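PDB 3TWO: mannitol dehydrogenase from Helicobacter pylori, which probably catalyses the NADP(H)-dependent, zinc-requiring interconversion of cinnamyl-type alcohols and their aldehydes, as cinnamyl alcohol dehydrogenases do. Local coordinates for residues B[47-53]-B[266-270]; B[60-66]-B[114-118]; B[41-46]-B[326-331]. One frame throughout, in Å; residues are numbered along the deposited sequence.

Interaction 1. Residues B[47-53]-B[266-270]; sequences HSAYSEW and LPPVE. With NDP (NADPH dihydro-nicotinamide-adenine-dinucleotide phosphate), chain F.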
loop_
_atom_site.group_PDB
_atom_site.type_symbol
_atom_site.label_atom_id
_atom_site.label_comp_id
_atom_site.label_asym_id
_atom_site.label_seq_id
_atom_site.Cartn_x
_atom_site.Cartn_y
_atom_site.Cartn_z
ATOM N N HIS B 47 -1.045 24.207 -4.626
ATOM C CA HIS B 47 0.080 23.548 -3.963
ATOM C C HIS B 47 1.402 24.020 -4.635
ATOM O O HIS B 47 2.402 24.332 -3.920
ATOM C CB HIS B 47 -0.003 22.019 -4.082
ATOM C CG HIS B 47 -1.155 21.367 -3.341
ATOM N ND1 HIS B 47 -1.398 21.567 -1.994
ATOM C CD2 HIS B 47 -2.086 20.452 -3.751
ATOM C CE1 HIS B 47 -2.447 20.840 -1.607
ATOM N NE2 HIS B 47 -2.847 20.118 -2.643
ATOM N N SER B 48 1.406 24.133 -5.978
ATOM C CA SER B 48 2.659 24.510 -6.656
ATOM C C SER B 48 2.920 25.981 -6.460
ATOM O O SER B 48 4.044 26.368 -6.034
ATOM C CB SER B 48 2.678 24.185 -8.154
ATOM O OG SER B 48 2.167 22.883 -8.393
ATOM N N ALA B 49 1.889 26.791 -6.704
ATOM C CA ALA B 49 1.999 28.269 -6.576
ATOM C C ALA B 49 2.547 28.679 -5.223
ATOM O O ALA B 49 3.330 29.662 -5.114
ATOM C CB ALA B 49 0.652 28.947 -6.811
ATOM N N TYR B 50 2.158 27.920 -4.183
ATOM C CA TYR B 50 2.542 28.288 -2.860
ATOM C C TYR B 50 3.726 27.515 -2.356
ATOM O O TYR B 50 4.027 27.610 -1.205
ATOM C CB TYR B 50 1.349 28.085 -1.935
ATOM C CG TYR B 50 0.243 29.074 -2.204
ATOM C CD1 TYR B 50 -1.021 28.921 -1.617
ATOM C CD2 TYR B 50 0.468 30.187 -3.054
ATOM C CE1 TYR B 50 -2.060 29.851 -1.879
ATOM C CE2 TYR B 50 -0.563 31.147 -3.306
ATOM C CZ TYR B 50 -1.799 30.960 -2.729
ATOM O OH TYR B 50 -2.768 31.887 -2.983
ATOM N N SER B 51 4.367 26.701 -3.199
ATOM C CA SER B 51 5.518 25.925 -2.711
ATOM C C SER B 51 5.173 24.975 -1.546
ATOM O O SER B 51 5.917 24.881 -0.582
ATOM C CB SER B 51 6.679 26.880 -2.304
ATOM O OG SER B 51 7.115 27.568 -3.494
ATOM N N GLU B 52 4.064 24.257 -1.648
ATOM C CA GLU B 52 3.609 23.409 -0.527
ATOM C C GLU B 52 4.238 22.045 -0.604
ATOM O O GLU B 52 4.226 21.286 0.374
ATOM C CB GLU B 52 2.056 23.332 -0.495
ATOM C CG GLU B 52 1.484 24.659 0.069
ATOM C CD GLU B 52 -0.065 24.785 0.040
ATOM O OE1 GLU B 52 -0.793 23.927 -0.523
ATOM O OE2 GLU B 52 -0.555 25.791 0.585
ATOM N N TRP B 53 4.749 21.712 -1.788
ATOM C CA TRP B 53 5.358 20.402 -2.036
ATOM C C TRP B 53 6.877 20.487 -2.059
ATOM O O TRP B 53 7.553 19.573 -1.661
ATOM C CB TRP B 53 4.938 19.887 -3.381
ATOM C CG TRP B 53 3.487 19.524 -3.509
ATOM C CD1 TRP B 53 2.604 19.187 -2.500
ATOM C CD2 TRP B 53 2.773 19.423 -4.735
ATOM N NE1 TRP B 53 1.340 18.887 -3.049
ATOM C CE2 TRP B 53 1.425 19.008 -4.419
ATOM C CE3 TRP B 53 3.123 19.637 -6.074
ATOM C CZ2 TRP B 53 0.434 18.824 -5.412
ATOM C CZ3 TRP B 53 2.112 19.425 -7.086
ATOM C CH2 TRP B 53 0.792 19.011 -6.723
ATOM N N LEU B 266 -2.816 15.130 -2.572
ATOM C CA LEU B 266 -1.394 15.432 -2.329
ATOM C C LEU B 266 -1.253 16.617 -1.356
ATOM O O LEU B 266 -1.016 17.780 -1.774
ATOM C CB LEU B 266 -0.791 15.755 -3.678
ATOM C CG LEU B 266 0.394 15.057 -4.298
ATOM C CD1 LEU B 266 0.864 13.760 -3.614
ATOM C CD2 LEU B 266 0.061 14.882 -5.749
ATOM N N PRO B 267 -1.435 16.347 -0.042
ATOM C CA PRO B 267 -1.392 17.499 0.885
ATOM C C PRO B 267 -0.007 18.119 0.958
ATOM O O PRO B 267 0.952 17.585 0.370
ATOM C CB PRO B 267 -1.762 16.892 2.255
ATOM C CG PRO B 267 -2.339 15.514 1.944
ATOM C CD PRO B 267 -1.638 15.066 0.674
ATOM N N PRO B 268 0.104 19.285 1.630
ATOM C CA PRO B 268 1.460 19.877 1.697
ATOM C C PRO B 268 2.372 18.865 2.372
ATOM O O PRO B 268 1.898 18.131 3.276
ATOM C CB PRO B 268 1.272 21.113 2.577
ATOM C CG PRO B 268 -0.243 21.510 2.365
ATOM C CD PRO B 268 -0.975 20.188 2.108
ATOM N N VAL B 269 3.653 18.847 1.987
ATOM C CA VAL B 269 4.540 17.784 2.375
ATOM C C VAL B 269 4.719 17.751 3.866
ATOM O O VAL B 269 4.825 16.702 4.437
ATOM C CB VAL B 269 5.935 17.786 1.669
ATOM C CG1 VAL B 269 5.790 17.439 0.212
ATOM C CG2 VAL B 269 6.711 19.073 1.895
ATOM N N GLU B 270 4.689 18.896 4.520
ATOM C CA GLU B 270 4.948 18.848 5.948
ATOM C C GLU B 270 3.795 18.199 6.729
ATOM O O GLU B 270 4.023 17.823 7.856
ATOM C CB GLU B 270 5.274 20.250 6.502
ATOM C CG GLU B 270 4.069 21.188 6.354
ATOM C CD GLU B 270 4.230 22.484 7.110
ATOM O OE1 GLU B 270 3.243 22.909 7.784
ATOM O OE2 GLU B 270 5.353 23.075 7.035
HETATM P PA NDP F . -10.162 20.815 -4.535
HETATM O O1A NDP F . -10.024 21.612 -3.306
HETATM O O2A NDP F . -11.408 20.802 -5.497
HETATM O O5B NDP F . -10.970 19.664 -3.709
HETATM C C5B NDP F . -10.484 19.134 -2.363
HETATM C C4B NDP F . -11.704 18.647 -1.589
HETATM O O4B NDP F . -11.421 17.859 -0.359
HETATM C C3B NDP F . -12.548 19.873 -1.172
HETATM O O3B NDP F . -13.957 19.577 -1.509
HETATM C C2B NDP F . -12.338 19.918 0.366
HETATM O O2B NDP F . -13.548 20.463 0.924
HETATM C C1B NDP F . -12.271 18.416 0.730
HETATM N N9A NDP F . -11.422 18.132 1.909
HETATM C C8A NDP F . -10.334 18.845 2.281
HETATM N N7A NDP F . -9.824 18.240 3.342
HETATM C C5A NDP F . -10.565 17.174 3.635
HETATM C C6A NDP F . -10.494 16.203 4.617
HETATM N N6A NDP F . -9.522 16.182 5.592
HETATM N N1A NDP F . -11.443 15.275 4.602
HETATM C C2A NDP F . -12.396 15.220 3.697
HETATM N N3A NDP F . -12.480 16.118 2.745
HETATM C C4A NDP F . -11.574 17.111 2.715
HETATM O O3 NDP F . -9.016 19.782 -4.868
HETATM P PN NDP F . -8.834 19.015 -6.177
HETATM O O1N NDP F . -9.905 18.016 -6.392
HETATM O O2N NDP F . -8.450 19.874 -7.410
HETATM O O5D NDP F . -7.492 18.254 -5.861
HETATM C C5D NDP F . -7.419 17.475 -4.571
HETATM C C4D NDP F . -5.935 16.977 -4.311
HETATM O O4D NDP F . -5.683 16.135 -5.453
HETATM C C3D NDP F . -4.837 18.076 -4.304
HETATM O O3D NDP F . -3.865 17.743 -3.274
HETATM C C2D NDP F . -4.281 17.961 -5.742
HETATM O O2D NDP F . -2.954 18.357 -5.779
HETATM C C1D NDP F . -4.347 16.429 -5.939
HETATM N N1N NDP F . -4.202 15.979 -7.365
HETATM C C2N NDP F . -3.411 14.836 -7.620
HETATM C C3N NDP F . -3.242 14.371 -8.914
HETATM C C7N NDP F . -2.453 13.083 -9.140
HETATM O O7N NDP F . -2.309 12.258 -8.223
HETATM N N7N NDP F . -2.186 12.813 -10.413
HETATM C C4N NDP F . -3.834 15.076 -9.988
HETATM C C5N NDP F . -4.667 16.207 -9.745
HETATM C C6N NDP F . -4.844 16.669 -8.457
HETATM P P2B NDP F . -13.564 21.512 2.084
HETATM O O1X NDP F . -14.578 22.681 1.542
HETATM O O2X NDP F . -13.911 20.855 3.349
HETATM O O3X NDP F . -12.125 22.184 2.138
#

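Interaction 2. Residues B[60-66]-B[114-118]; sequences MIPGHEI and FTYDC. With ZN (zinc ion), chain G.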
loop_
_atom_site.group_PDB
_atom_site.type_symbol
_atom_site.label_atom_id
_atom_site.label_comp_id
_atom_site.label_asym_id
_atom_site.label_seq_id
_atom_site.Cartn_x
_atom_site.Cartn_y
_atom_site.Cartn_z
ATOM N N MET B 60 5.744 31.894 -12.001
ATOM C CA MET B 60 5.065 30.631 -12.312
ATOM C C MET B 60 3.709 30.890 -12.927
ATOM O O MET B 60 2.957 31.755 -12.468
ATOM C CB MET B 60 4.863 29.811 -11.058
ATOM C CG MET B 60 4.172 28.443 -11.271
ATOM S SD MET B 60 3.900 27.472 -9.742
ATOM C CE MET B 60 5.564 27.389 -9.064
ATOM N N ILE B 61 3.367 30.125 -13.948
ATOM C CA ILE B 61 2.018 30.233 -14.513
ATOM C C ILE B 61 1.378 28.868 -14.466
ATOM O O ILE B 61 1.656 28.017 -15.329
ATOM C CB ILE B 61 2.015 30.758 -15.973
ATOM C CG1 ILE B 61 2.445 32.234 -16.028
ATOM C CG2 ILE B 61 0.610 30.646 -16.608
ATOM C CD1 ILE B 61 2.457 32.882 -17.443
ATOM N N PRO B 62 0.531 28.622 -13.462
ATOM C CA PRO B 62 -0.033 27.274 -13.340
ATOM C C PRO B 62 -1.162 27.030 -14.349
ATOM O O PRO B 62 -1.366 27.859 -15.285
ATOM C CB PRO B 62 -0.567 27.233 -11.887
ATOM C CG PRO B 62 0.025 28.454 -11.208
ATOM C CD PRO B 62 0.141 29.471 -12.334
ATOM N N GLY B 63 -1.900 25.925 -14.136
ATOM C CA GLY B 63 -2.975 25.535 -15.016
ATOM C C GLY B 63 -2.580 24.417 -15.938
ATOM O O GLY B 63 -1.669 24.564 -16.758
ATOM N N HIS B 64 -3.190 23.246 -15.731
ATOM C CA HIS B 64 -2.946 22.106 -16.612
ATOM C C HIS B 64 -4.256 21.419 -16.928
ATOM O O HIS B 64 -4.289 20.230 -17.114
ATOM C CB HIS B 64 -1.877 21.132 -16.066
ATOM C CG HIS B 64 -2.132 20.634 -14.674
ATOM N ND1 HIS B 64 -1.117 20.154 -13.872
ATOM C CD2 HIS B 64 -3.269 20.578 -13.923
ATOM C CE1 HIS B 64 -1.608 19.831 -12.683
ATOM N NE2 HIS B 64 -2.909 20.083 -12.693
ATOM N N GLU B 65 -5.327 22.202 -17.032
ATOM C CA GLU B 65 -6.598 21.745 -17.575
ATOM C C GLU B 65 -6.964 22.680 -18.714
ATOM O O GLU B 65 -7.561 23.754 -18.507
ATOM C CB GLU B 65 -7.664 21.715 -16.458
ATOM C CG GLU B 65 -7.276 20.691 -15.385
ATOM C CD GLU B 65 -8.304 20.557 -14.283
ATOM O OE1 GLU B 65 -9.101 21.484 -14.111
ATOM O OE2 GLU B 65 -8.335 19.515 -13.597
ATOM N N ILE B 66 -6.547 22.316 -19.922
ATOM C CA ILE B 66 -6.566 23.275 -20.990
ATOM C C ILE B 66 -7.490 22.804 -22.124
ATOM O O ILE B 66 -7.378 21.656 -22.597
ATOM C CB ILE B 66 -5.125 23.505 -21.533
ATOM C CG1 ILE B 66 -4.229 24.218 -20.479
ATOM C CG2 ILE B 66 -5.156 24.278 -22.869
ATOM C CD1 ILE B 66 -2.750 23.898 -20.688
ATOM N N PHE B 114 6.308 18.602 -17.142
ATOM C CA PHE B 114 5.014 19.013 -16.673
ATOM C C PHE B 114 4.721 20.415 -17.206
ATOM O O PHE B 114 5.632 21.211 -17.471
ATOM C CB PHE B 114 4.944 19.003 -15.148
ATOM C CG PHE B 114 5.090 17.632 -14.576
ATOM C CD1 PHE B 114 6.260 17.270 -13.857
ATOM C CD2 PHE B 114 4.072 16.659 -14.776
ATOM C CE1 PHE B 114 6.399 15.958 -13.305
ATOM C CE2 PHE B 114 4.209 15.349 -14.238
ATOM C CZ PHE B 114 5.374 15.002 -13.497
ATOM N N THR B 115 3.435 20.702 -17.341
ATOM C CA THR B 115 2.949 21.901 -18.032
ATOM C C THR B 115 3.414 23.218 -17.382
ATOM O O THR B 115 3.586 24.238 -18.086
ATOM C CB THR B 115 1.394 21.787 -18.168
ATOM O OG1 THR B 115 1.130 20.512 -18.792
ATOM C CG2 THR B 115 0.774 22.938 -19.035
ATOM N N TYR B 116 3.651 23.177 -16.068
ATOM C CA TYR B 116 4.191 24.336 -15.338
ATOM C C TYR B 116 5.029 23.906 -14.134
ATOM O O TYR B 116 5.029 22.732 -13.764
ATOM C CB TYR B 116 3.071 25.289 -14.900
ATOM C CG TYR B 116 2.127 24.620 -13.929
ATOM C CD1 TYR B 116 2.421 24.562 -12.558
ATOM C CD2 TYR B 116 0.952 24.002 -14.376
ATOM C CE1 TYR B 116 1.555 23.919 -11.667
ATOM C CE2 TYR B 116 0.082 23.350 -13.480
ATOM C CZ TYR B 116 0.386 23.320 -12.146
ATOM O OH TYR B 116 -0.489 22.703 -11.275
ATOM N N ASP B 117 5.740 24.867 -13.528
ATOM C CA ASP B 117 6.620 24.545 -12.413
ATOM C C ASP B 117 7.584 23.391 -12.805
ATOM O O ASP B 117 7.691 22.403 -12.073
ATOM C CB ASP B 117 5.803 24.137 -11.156
ATOM C CG ASP B 117 6.607 24.270 -9.887
ATOM O OD1 ASP B 117 7.718 24.841 -9.963
ATOM O OD2 ASP B 117 6.145 23.854 -8.817
ATOM N N CYS B 118 8.252 23.507 -13.946
ATOM C CA CYS B 118 9.091 22.408 -14.415
ATOM C C CYS B 118 9.913 22.934 -15.582
ATOM O O CYS B 118 9.371 23.586 -16.480
ATOM C CB CYS B 118 8.214 21.211 -14.854
ATOM S SG CYS B 118 9.104 19.658 -15.373
HETATM ZN ZN ZN G . -4.048 18.639 -11.612
HETATM O O HOH W 1 5.236 27.724 -14.511
#

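Interaction 3. Residues B[41-46]-B[326-331]; sequences ICHSDI and AYHNLT. With ZN (zinc ion), chain G; NDP (NADPH dihydro-nicotinamide-adenine-dinucleotide phosphate), chain F.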
loop_
_atom_site.group_PDB
_atom_site.type_symbol
_atom_site.label_atom_id
_atom_site.label_comp_id
_atom_site.label_asym_id
_atom_site.label_seq_id
_atom_site.Cartn_x
_atom_site.Cartn_y
_atom_site.Cartn_z
ATOM N N ILE B 41 -8.902 25.310 -12.970
ATOM C CA ILE B 41 -8.011 25.489 -11.836
ATOM C C ILE B 41 -8.039 24.199 -11.030
ATOM O O ILE B 41 -9.090 23.799 -10.574
ATOM C CB ILE B 41 -8.502 26.635 -10.942
ATOM C CG1 ILE B 41 -8.437 27.972 -11.696
ATOM C CG2 ILE B 41 -7.764 26.641 -9.560
ATOM C CD1 ILE B 41 -8.974 29.096 -10.864
ATOM N N CYS B 42 -6.881 23.558 -10.864
ATOM C CA CYS B 42 -6.791 22.352 -10.091
ATOM C C CYS B 42 -6.136 22.759 -8.731
ATOM O O CYS B 42 -5.356 23.694 -8.697
ATOM C CB CYS B 42 -5.863 21.411 -10.874
ATOM S SG CYS B 42 -5.416 19.914 -9.951
ATOM N N HIS B 43 -6.391 22.024 -7.663
ATOM C CA HIS B 43 -5.704 22.314 -6.369
ATOM C C HIS B 43 -4.168 22.098 -6.438
ATOM O O HIS B 43 -3.429 22.678 -5.651
ATOM C CB HIS B 43 -6.316 21.498 -5.211
ATOM C CG HIS B 43 -6.250 22.160 -3.863
ATOM N ND1 HIS B 43 -5.059 22.512 -3.245
ATOM C CD2 HIS B 43 -7.231 22.432 -2.960
ATOM C CE1 HIS B 43 -5.315 23.041 -2.053
ATOM N NE2 HIS B 43 -6.625 22.986 -1.850
ATOM N N SER B 44 -3.711 21.270 -7.371
ATOM C CA SER B 44 -2.262 21.179 -7.680
ATOM C C SER B 44 -1.698 22.528 -8.063
ATOM O O SER B 44 -0.496 22.822 -7.784
ATOM C CB SER B 44 -2.006 20.202 -8.861
ATOM O OG SER B 44 -2.488 18.917 -8.506
ATOM N N ASP B 45 -2.522 23.360 -8.720
ATOM C CA ASP B 45 -2.064 24.701 -9.094
ATOM C C ASP B 45 -1.641 25.504 -7.824
ATOM O O ASP B 45 -0.636 26.249 -7.803
ATOM C CB ASP B 45 -3.160 25.460 -9.847
ATOM C CG ASP B 45 -3.530 24.805 -11.198
ATOM O OD1 ASP B 45 -2.850 23.892 -11.720
ATOM O OD2 ASP B 45 -4.535 25.230 -11.776
ATOM N N ILE B 46 -2.457 25.353 -6.788
ATOM C CA ILE B 46 -2.300 26.104 -5.562
ATOM C C ILE B 46 -1.109 25.547 -4.765
ATOM O O ILE B 46 -0.288 26.347 -4.260
ATOM C CB ILE B 46 -3.552 25.959 -4.668
ATOM C CG1 ILE B 46 -4.801 26.437 -5.407
ATOM C CG2 ILE B 46 -3.346 26.740 -3.351
ATOM C CD1 ILE B 46 -6.119 26.117 -4.649
ATOM N N ALA B 326 -10.581 32.614 -6.233
ATOM C CA ALA B 326 -10.765 31.148 -6.367
ATOM C C ALA B 326 -9.842 30.367 -5.383
ATOM O O ALA B 326 -10.318 29.470 -4.676
ATOM C CB ALA B 326 -10.524 30.683 -7.802
ATOM N N TYR B 327 -8.544 30.716 -5.351
ATOM C CA TYR B 327 -7.557 30.029 -4.491
ATOM C C TYR B 327 -7.934 30.231 -3.000
ATOM O O TYR B 327 -7.878 29.313 -2.210
ATOM C CB TYR B 327 -6.156 30.620 -4.720
ATOM C CG TYR B 327 -5.358 30.096 -5.910
ATOM C CD1 TYR B 327 -5.991 29.636 -7.076
ATOM C CD2 TYR B 327 -3.944 30.027 -5.835
ATOM C CE1 TYR B 327 -5.243 29.138 -8.148
ATOM C CE2 TYR B 327 -3.184 29.536 -6.906
ATOM C CZ TYR B 327 -3.846 29.130 -8.059
ATOM O OH TYR B 327 -3.122 28.649 -9.089
ATOM N N HIS B 328 -8.312 31.436 -2.624
ATOM C CA HIS B 328 -8.809 31.640 -1.266
ATOM C C HIS B 328 -9.957 30.646 -0.959
ATOM O O HIS B 328 -9.927 29.917 0.037
ATOM C CB HIS B 328 -9.351 33.067 -1.068
ATOM C CG HIS B 328 -10.044 33.242 0.246
ATOM N ND1 HIS B 328 -9.344 33.420 1.422
ATOM C CD2 HIS B 328 -11.354 33.177 0.596
ATOM C CE1 HIS B 328 -10.191 33.490 2.438
ATOM N NE2 HIS B 328 -11.418 33.359 1.965
ATOM N N ASN B 329 -10.955 30.619 -1.842
ATOM C CA ASN B 329 -12.152 29.807 -1.624
ATOM C C ASN B 329 -11.790 28.359 -1.507
ATOM O O ASN B 329 -12.284 27.666 -0.622
ATOM C CB ASN B 329 -13.109 30.024 -2.762
ATOM C CG ASN B 329 -13.871 31.316 -2.609
ATOM O OD1 ASN B 329 -13.813 31.933 -1.560
ATOM N ND2 ASN B 329 -14.637 31.699 -3.628
ATOM N N LEU B 330 -10.850 27.930 -2.353
ATOM C CA LEU B 330 -10.399 26.544 -2.382
ATOM C C LEU B 330 -9.603 26.147 -1.148
ATOM O O LEU B 330 -9.470 24.965 -0.835
ATOM C CB LEU B 330 -9.591 26.276 -3.675
ATOM C CG LEU B 330 -10.444 26.055 -4.953
ATOM C CD1 LEU B 330 -9.594 26.292 -6.228
ATOM C CD2 LEU B 330 -11.200 24.607 -4.971
ATOM N N THR B 331 -9.035 27.127 -0.454
ATOM C CA THR B 331 -8.220 26.815 0.744
ATOM C C THR B 331 -8.952 27.210 2.028
ATOM O O THR B 331 -8.390 27.084 3.102
ATOM C CB THR B 331 -6.849 27.522 0.687
ATOM O OG1 THR B 331 -7.028 28.909 0.340
ATOM C CG2 THR B 331 -6.015 26.880 -0.337
HETATM ZN ZN ZN G . -4.048 18.639 -11.612
HETATM P PA NDP F . -10.162 20.815 -4.535
HETATM O O1A NDP F . -10.024 21.612 -3.306
HETATM O O2A NDP F . -11.408 20.802 -5.497
HETATM O O5B NDP F . -10.970 19.664 -3.709
HETATM C C5B NDP F . -10.484 19.134 -2.363
HETATM C C4B NDP F . -11.704 18.647 -1.589
HETATM O O4B NDP F . -11.421 17.859 -0.359
HETATM C C3B NDP F . -12.548 19.873 -1.172
HETATM O O3B NDP F . -13.957 19.577 -1.509
HETATM C C2B NDP F . -12.338 19.918 0.366
HETATM O O2B NDP F . -13.548 20.463 0.924
HETATM C C1B NDP F . -12.271 18.416 0.730
HETATM N N9A NDP F . -11.422 18.132 1.909
HETATM C C8A NDP F . -10.334 18.845 2.281
HETATM N N7A NDP F . -9.824 18.240 3.342
HETATM C C5A NDP F . -10.565 17.174 3.635
HETATM C C6A NDP F . -10.494 16.203 4.617
HETATM N N6A NDP F . -9.522 16.182 5.592
HETATM N N1A NDP F . -11.443 15.275 4.602
HETATM C C2A NDP F . -12.396 15.220 3.697
HETATM N N3A NDP F . -12.480 16.118 2.745
HETATM C C4A NDP F . -11.574 17.111 2.715
HETATM O O3 NDP F . -9.016 19.782 -4.868
HETATM P PN NDP F . -8.834 19.015 -6.177
HETATM O O1N NDP F . -9.905 18.016 -6.392
HETATM O O2N NDP F . -8.450 19.874 -7.410
HETATM O O5D NDP F . -7.492 18.254 -5.861
HETATM C C5D NDP F . -7.419 17.475 -4.571
HETATM C C4D NDP F . -5.935 16.977 -4.311
HETATM O O4D NDP F . -5.683 16.135 -5.453
HETATM C C3D NDP F . -4.837 18.076 -4.304
HETATM O O3D NDP F . -3.865 17.743 -3.274
HETATM C C2D NDP F . -4.281 17.961 -5.742
HETATM O O2D NDP F . -2.954 18.357 -5.779
HETATM C C1D NDP F . -4.347 16.429 -5.939
HETATM N N1N NDP F . -4.202 15.979 -7.365
HETATM C C2N NDP F . -3.411 14.836 -7.620
HETATM C C3N NDP F . -3.242 14.371 -8.914
HETATM C C7N NDP F . -2.453 13.083 -9.140
HETATM O O7N NDP F . -2.309 12.258 -8.223
HETATM N N7N NDP F . -2.186 12.813 -10.413
HETATM C C4N NDP F . -3.834 15.076 -9.988
HETATM C C5N NDP F . -4.667 16.207 -9.745
HETATM C C6N NDP F . -4.844 16.669 -8.457
HETATM P P2B NDP F . -13.564 21.512 2.084
HETATM O O1X NDP F . -14.578 22.681 1.542
HETATM O O2X NDP F . -13.911 20.855 3.349
HETATM O O3X NDP F . -12.125 22.184 2.138
#

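Interaction 1. Residues B[47-53]-B[266-270]
Trp53 reaches across to the loop 266-270 and hangs its indole on the backbone of Leu266. Its CB bond sets off away from that loop, and the methylene touches only lightly, on Val269 CG1. With CG anti to the carbonyl carbon (chi1 -68°), the indole then turns back. CD1 passes 3.7 Å from Pro267 O, and NE1 gives its proton to Leu266 O at 2.9 Å, nearly straight (167°). The oxygen lies in the plane of the indole, but the N-H comes from above the carbonyl plane, so no lone pair is met head-on. Farther round the rim, CZ2 packs on Leu266 CB at 3.7 Å, the two side chains crossing at about a right angle; CZ2 and then CH2, at the tip, also face the ribose hydroxyl O2D of NADPH. One face of the indole carries His47 CB near its rim.

The His47 ring is held at both nitrogens. ND1 donates to Glu52 OE1 at 2.8 Å, arriving nearly along the C-O axis, while NE2 is hydrogen-bonded to ribose O3D, 2.7 Å away. Leu266 O sits over one face of this ring without bonding to it. Leu266 N donates to the same O3D at 2.9 Å, so one ribose hydroxyl is gripped from both segments. Glu52 runs side by side with Pro268, and its carbonyl O accepts from Val269 N at 3.0 Å.

The turn that delivers Glu52 and Trp53 is a Schellman motif ending helix 43-49, with Ser51 at positive phi. Phe278 of the second subunit meets the Trp53 ring edge-to-face. The whole is a cofactor-ribose site in the cleft of a medium-chain alcohol dehydrogenase, where the GroES-like catalytic domain faces the Rossmann-type coenzyme domain.

Interaction 2. Residues B[60-66]-B[114-118]
Tyr116 lays its ring against the backbone of Pro62, and this is the tight part of the contact. Pro62 CA stands over the ring face as a CH-pi contact, 3.6 Å from the centroid and 16° off the normal. Pro62 CB follows at 3.9 Å from Tyr116 CE1, and Gly63 N comes in obliquely near CE2. With chi1 at 63°, CG of Tyr116 lies between its own backbone N and carbonyl carbon, and from there the ring extends along the other segment to His64. The hydroxyl ends over one face of that imidazole, 3.4 Å from His64 CE1; the two rings are inclined at 41°, an oblique pairing. His64 NE2 binds zinc at 2.1 Å, beside Cys42 and Cys160, so Tyr116 is a second-shell residue lying against a metal ligand. Its OH also makes a weak hydrogen bond to Asp45.

The Met60-Asp117 side is the wetter one. The Met60 chain bends at chi3 to set CE 3.4 Å from Asp117 CG, with SD oblique to the Tyr116 ring in a Met-aromatic contact. Here a water joins the backbones, accepting from Ile61 N and Asp117 N, both at 3.1 Å. Asp117 is partly exposed, and its OD1 accepts from Ile57 N.

At the other end, Thr115 CG2 meets Ile66 CD1 tip to tip, and both residues rest on Ile136 of strand 135-139. Helix 43-49 packs along the contact, Ser48 touching Met60, Tyr116 and Asp117, and Asp45 touching Pro62, while Ile61 packs on strand 18-24.

Interaction 3. Residues B[41-46]-B[326-331]
Two helical segments, the start of helix 43-49 and residues 326-331 of helix 323-331, come together with Ile46 CA 6.6 Å from Tyr327 CA and His43 beside Leu330, while Ile41, still in the lead-in, lies by Ala326. Ile46 packs on three residues of 326-331. Its CG1 sits over the centre of the Tyr327 ring, 3.5 Å from the centroid and only 4° off the normal, a CH-pi contact in which the two side chains slide past each other in opposite directions. CD1 of Ile46, one bond farther out, packs on Leu330 CB at 3.6 Å and lies over one face of its helix neighbour His43, while CG2 meets Thr331 CG2. Ile41 divides its branches: CD1 goes to Ala326 CB, and CG2 reaches both Tyr327 CE1 and Leu330 CD1, each at 3.8 Å. The Tyr327 hydroxyl passes close to Asp45 CB but finds its polar partner in Tyr132 OH.

The helix start is a capping box. Cys42 N donates to Asp45 OD2, met from above the carboxylate plane, and Cys42 SG in turn accepts from Ser44 N. That same sulfur, carried anti to the backbone N (chi1 171°), binds the zinc at 2.5 Å, as in the catalytic metal site of the zinc alcohol dehydrogenases, and lies 3.6 Å from nicotinamide C6N.

Just inside the cap, His43 N donates to pyrophosphate O2N at 3.0 Å, an arrangement in which the helix N terminus would favour the negative charge. Ser44 OG and ribose O2D share a hydrogen bond. Leu330 CD2 touches the adenosine-side phosphate at O1A, while Tyr339 of strand 338-342 packs on Ile41, Ala326 and Leu330.

Going from the N terminus, strand 31-40 leads into 41-46, whose contact with 326-331 (interaction 3) closes the widest loop and brings the C-terminal part of the chain back onto helix 43-49. The same helix runs on into 47-53, which meets 266-270 in interaction 1; that loop lies wholly within the loop of interaction 3 and spans the cleft to the coenzyme domain. Interaction 2, from 60-66 to 114-118, is a short loop within both, confined to the GroES-like domain. No loops cross. Ser48 touches interaction 2 from the helix, Asp45 of 41-46 bridges interactions 2 and 3, and these two each supply one zinc ligand, while 1 and 3 both hold the cofactor.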